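Local atomic coordinates of glutathione S-transferase (Acinetobacter baumannii, PDB entry 4MP4), a protein that probably transfers glutathione to electrophilic substrates, as a bacterial member of the glutathione S-transferase family, and assembles as a dimer of two identical subunits. Residues A106-D111 with E142-V147. Residues are numbered along the deposited sequence; the frame is centred on the assembly and turned at random.
Sequences AWLRSD and EKLFFV
Trp107 pushes the benzene end of its indole against Val147, the two side chains meeting tip to tip. CH2 of Trp107 lies 3.7 Å from CB of Val147. The two methyls divide the ring end between them: CG1 of Val147 sits 3.8 Å from CZ3 of Trp107, and CG2 of Val147 lies 3.9 Å from CZ2. The CG of Trp107 is anti to its backbone N (chi1 172°), which directs CG toward helix 135-151. The same ring end meets the neighbouring turn at its edge, with CH2 of Trp107 3.8 Å from CA of Leu144. CD1 of Leu144 also comes within 4.3 Å of CD2 of Leu108.

The axes of segments 106-110 and 142-147 run antiparallel at 169°, 12.5 Å apart, a separation bridged largely by the indole meeting Val147 and Leu144. The segments belong to helices 95-110 and 135-151 of the all-helical C-terminal domain of the GST fold. Leu108 and Leu144 also pack on helix 165-178.

At the pyrrole edge, NE1 of Trp107 donates a bent hydrogen bond (131°) to OD2 of Asp111, just past the helix end. Lys143, extended beyond CG, reaches toward Asp111 and forms a salt bridge with OD2. OD2 is modelled too close to NZ of Lys143, so the geometry of both bonds is doubtful. The benzene end thus packs on apolar side chains while the N-H edge faces a charged pair. If the model is right in outline, the carboxylate would probably offset the lysine charge there.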
loop_
_atom_site.group_PDB
_atom_site.type_symbol
_atom_site.label_atom_id
_atom_site.label_comp_id
_atom_site.label_asym_id
_atom_site.label_seq_id
_atom_site.Cartn_x
_atom_site.Cartn_y
_atom_site.Cartn_z
ATOM N N ALA A 106 -4.141 3.790 -1.640
ATOM C CA ALA A 106 -3.117 2.853 -2.060
ATOM C C ALA A 106 -2.328 3.459 -3.211
ATOM O O ALA A 106 -1.091 3.373 -3.284
ATOM C CB ALA A 106 -3.723 1.514 -2.438
ATOM N N TRP A 107 -3.066 4.127 -4.078
ATOM C CA TRP A 107 -2.530 4.752 -5.266
ATOM C C TRP A 107 -1.564 5.895 -4.937
ATOM O O TRP A 107 -0.460 5.967 -5.496
ATOM C CB TRP A 107 -3.699 5.227 -6.123
ATOM C CG TRP A 107 -3.288 6.031 -7.270
ATOM C CD1 TRP A 107 -2.585 5.613 -8.367
ATOM C CD2 TRP A 107 -3.547 7.424 -7.459
ATOM N NE1 TRP A 107 -2.400 6.671 -9.236
ATOM C CE2 TRP A 107 -2.976 7.784 -8.697
ATOM C CE3 TRP A 107 -4.195 8.390 -6.694
ATOM C CZ2 TRP A 107 -3.052 9.082 -9.183
ATOM C CZ3 TRP A 107 -4.261 9.675 -7.179
ATOM C CH2 TRP A 107 -3.689 10.010 -8.413
ATOM N N LEU A 108 -1.973 6.779 -4.025
ATOM C CA LEU A 108 -1.084 7.826 -3.511
ATOM C C LEU A 108 0.191 7.261 -2.896
ATOM O O LEU A 108 1.262 7.844 -3.046
ATOM C CB LEU A 108 -1.792 8.686 -2.448
ATOM C CG LEU A 108 -2.987 9.514 -2.907
ATOM C CD1 LEU A 108 -3.729 10.101 -1.712
ATOM C CD2 LEU A 108 -2.519 10.594 -3.889
ATOM N N ARG A 109 0.077 6.145 -2.177
ATOM C CA ARG A 109 1.239 5.534 -1.512
ATOM C C ARG A 109 2.255 4.956 -2.492
ATOM O O ARG A 109 3.455 5.115 -2.292
ATOM C CB ARG A 109 0.804 4.430 -0.543
ATOM C CG ARG A 109 1.955 3.574 0.011
ATOM C CD ARG A 109 2.719 4.305 1.093
ATOM N NE ARG A 109 3.959 3.642 1.505
ATOM C CZ ARG A 109 5.156 3.856 0.951
ATOM N NH1 ARG A 109 5.297 4.687 -0.086
ATOM N NH2 ARG A 109 6.220 3.219 1.421
ATOM N N SER A 110 1.773 4.314 -3.554
ATOM C CA SER A 110 2.618 3.491 -4.413
ATOM C C SER A 110 2.848 3.988 -5.835
ATOM O O SER A 110 3.878 3.678 -6.436
ATOM C CB SER A 110 2.055 2.075 -4.490
ATOM O OG SER A 110 2.246 1.424 -3.247
ATOM N N ASP A 111 1.878 4.709 -6.393
ATOM C CA ASP A 111 2.068 5.316 -7.703
ATOM C C ASP A 111 2.642 6.724 -7.522
ATOM O O ASP A 111 3.035 7.102 -6.410
ATOM C CB ASP A 111 0.754 5.334 -8.475
ATOM C CG ASP A 111 0.927 5.750 -9.925
ATOM O OD1 ASP A 111 2.077 5.733 -10.425
ATOM O OD2 ASP A 111 -0.087 6.105 -10.564
ATOM N N GLU A 142 0.060 15.374 -13.752
ATOM C CA GLU A 142 -1.156 15.429 -14.563
ATOM C C GLU A 142 -2.142 14.321 -14.207
ATOM O O GLU A 142 -3.363 14.530 -14.186
ATOM C CB GLU A 142 -0.814 15.361 -16.058
ATOM C CG GLU A 142 -0.420 16.699 -16.646
ATOM C CD GLU A 142 -1.549 17.723 -16.570
ATOM O OE1 GLU A 142 -2.740 17.316 -16.529
ATOM O OE2 GLU A 142 -1.245 18.935 -16.546
ATOM N N LYS A 143 -1.596 13.139 -13.938
ATOM C CA LYS A 143 -2.398 12.005 -13.534
ATOM C C LYS A 143 -3.066 12.287 -12.188
ATOM O O LYS A 143 -4.224 11.951 -11.982
ATOM C CB LYS A 143 -1.526 10.761 -13.482
ATOM C CG LYS A 143 -2.298 9.480 -13.467
ATOM C CD LYS A 143 -1.335 8.324 -13.618
ATOM C CE LYS A 143 -1.936 7.025 -13.102
ATOM N NZ LYS A 143 -0.859 6.133 -12.596
ATOM N N LEU A 144 -2.327 12.929 -11.291
ATOM C CA LEU A 144 -2.850 13.384 -10.016
ATOM C C LEU A 144 -3.972 14.400 -10.216
ATOM O O LEU A 144 -5.023 14.303 -9.580
ATOM C CB LEU A 144 -1.723 14.007 -9.161
ATOM C CG LEU A 144 -2.136 14.675 -7.841
ATOM C CD1 LEU A 144 -2.725 13.641 -6.870
ATOM C CD2 LEU A 144 -0.987 15.432 -7.176
ATOM N N PHE A 145 -3.745 15.379 -11.085
ATOM C CA PHE A 145 -4.757 16.400 -11.349
ATOM C C PHE A 145 -6.005 15.763 -11.958
ATOM O O PHE A 145 -7.133 16.130 -11.621
ATOM C CB PHE A 145 -4.244 17.472 -12.315
ATOM C CG PHE A 145 -3.065 18.259 -11.807
ATOM C CD1 PHE A 145 -2.860 18.442 -10.451
ATOM C CD2 PHE A 145 -2.164 18.834 -12.710
ATOM C CE1 PHE A 145 -1.769 19.172 -9.994
ATOM C CE2 PHE A 145 -1.079 19.562 -12.266
ATOM C CZ PHE A 145 -0.881 19.738 -10.908
ATOM N N PHE A 146 -5.797 14.829 -12.881
ATOM C CA PHE A 146 -6.911 14.163 -13.541
ATOM C C PHE A 146 -7.807 13.482 -12.514
ATOM O O PHE A 146 -9.004 13.758 -12.444
ATOM C CB PHE A 146 -6.411 13.149 -14.578
ATOM C CG PHE A 146 -7.513 12.332 -15.203
ATOM C CD1 PHE A 146 -8.195 12.800 -16.322
ATOM C CD2 PHE A 146 -7.874 11.097 -14.668
ATOM C CE1 PHE A 146 -9.212 12.048 -16.892
ATOM C CE2 PHE A 146 -8.891 10.338 -15.233
ATOM C CZ PHE A 146 -9.558 10.815 -16.345
ATOM N N VAL A 147 -7.207 12.624 -11.698
ATOM C CA VAL A 147 -7.917 11.877 -10.660
ATOM C C VAL A 147 -8.599 12.758 -9.609
ATOM O O VAL A 147 -9.750 12.529 -9.255
ATOM C CB VAL A 147 -6.974 10.865 -9.971
ATOM C CG1 VAL A 147 -7.699 10.125 -8.836
ATOM C CG2 VAL A 147 -6.417 9.877 -11.001
#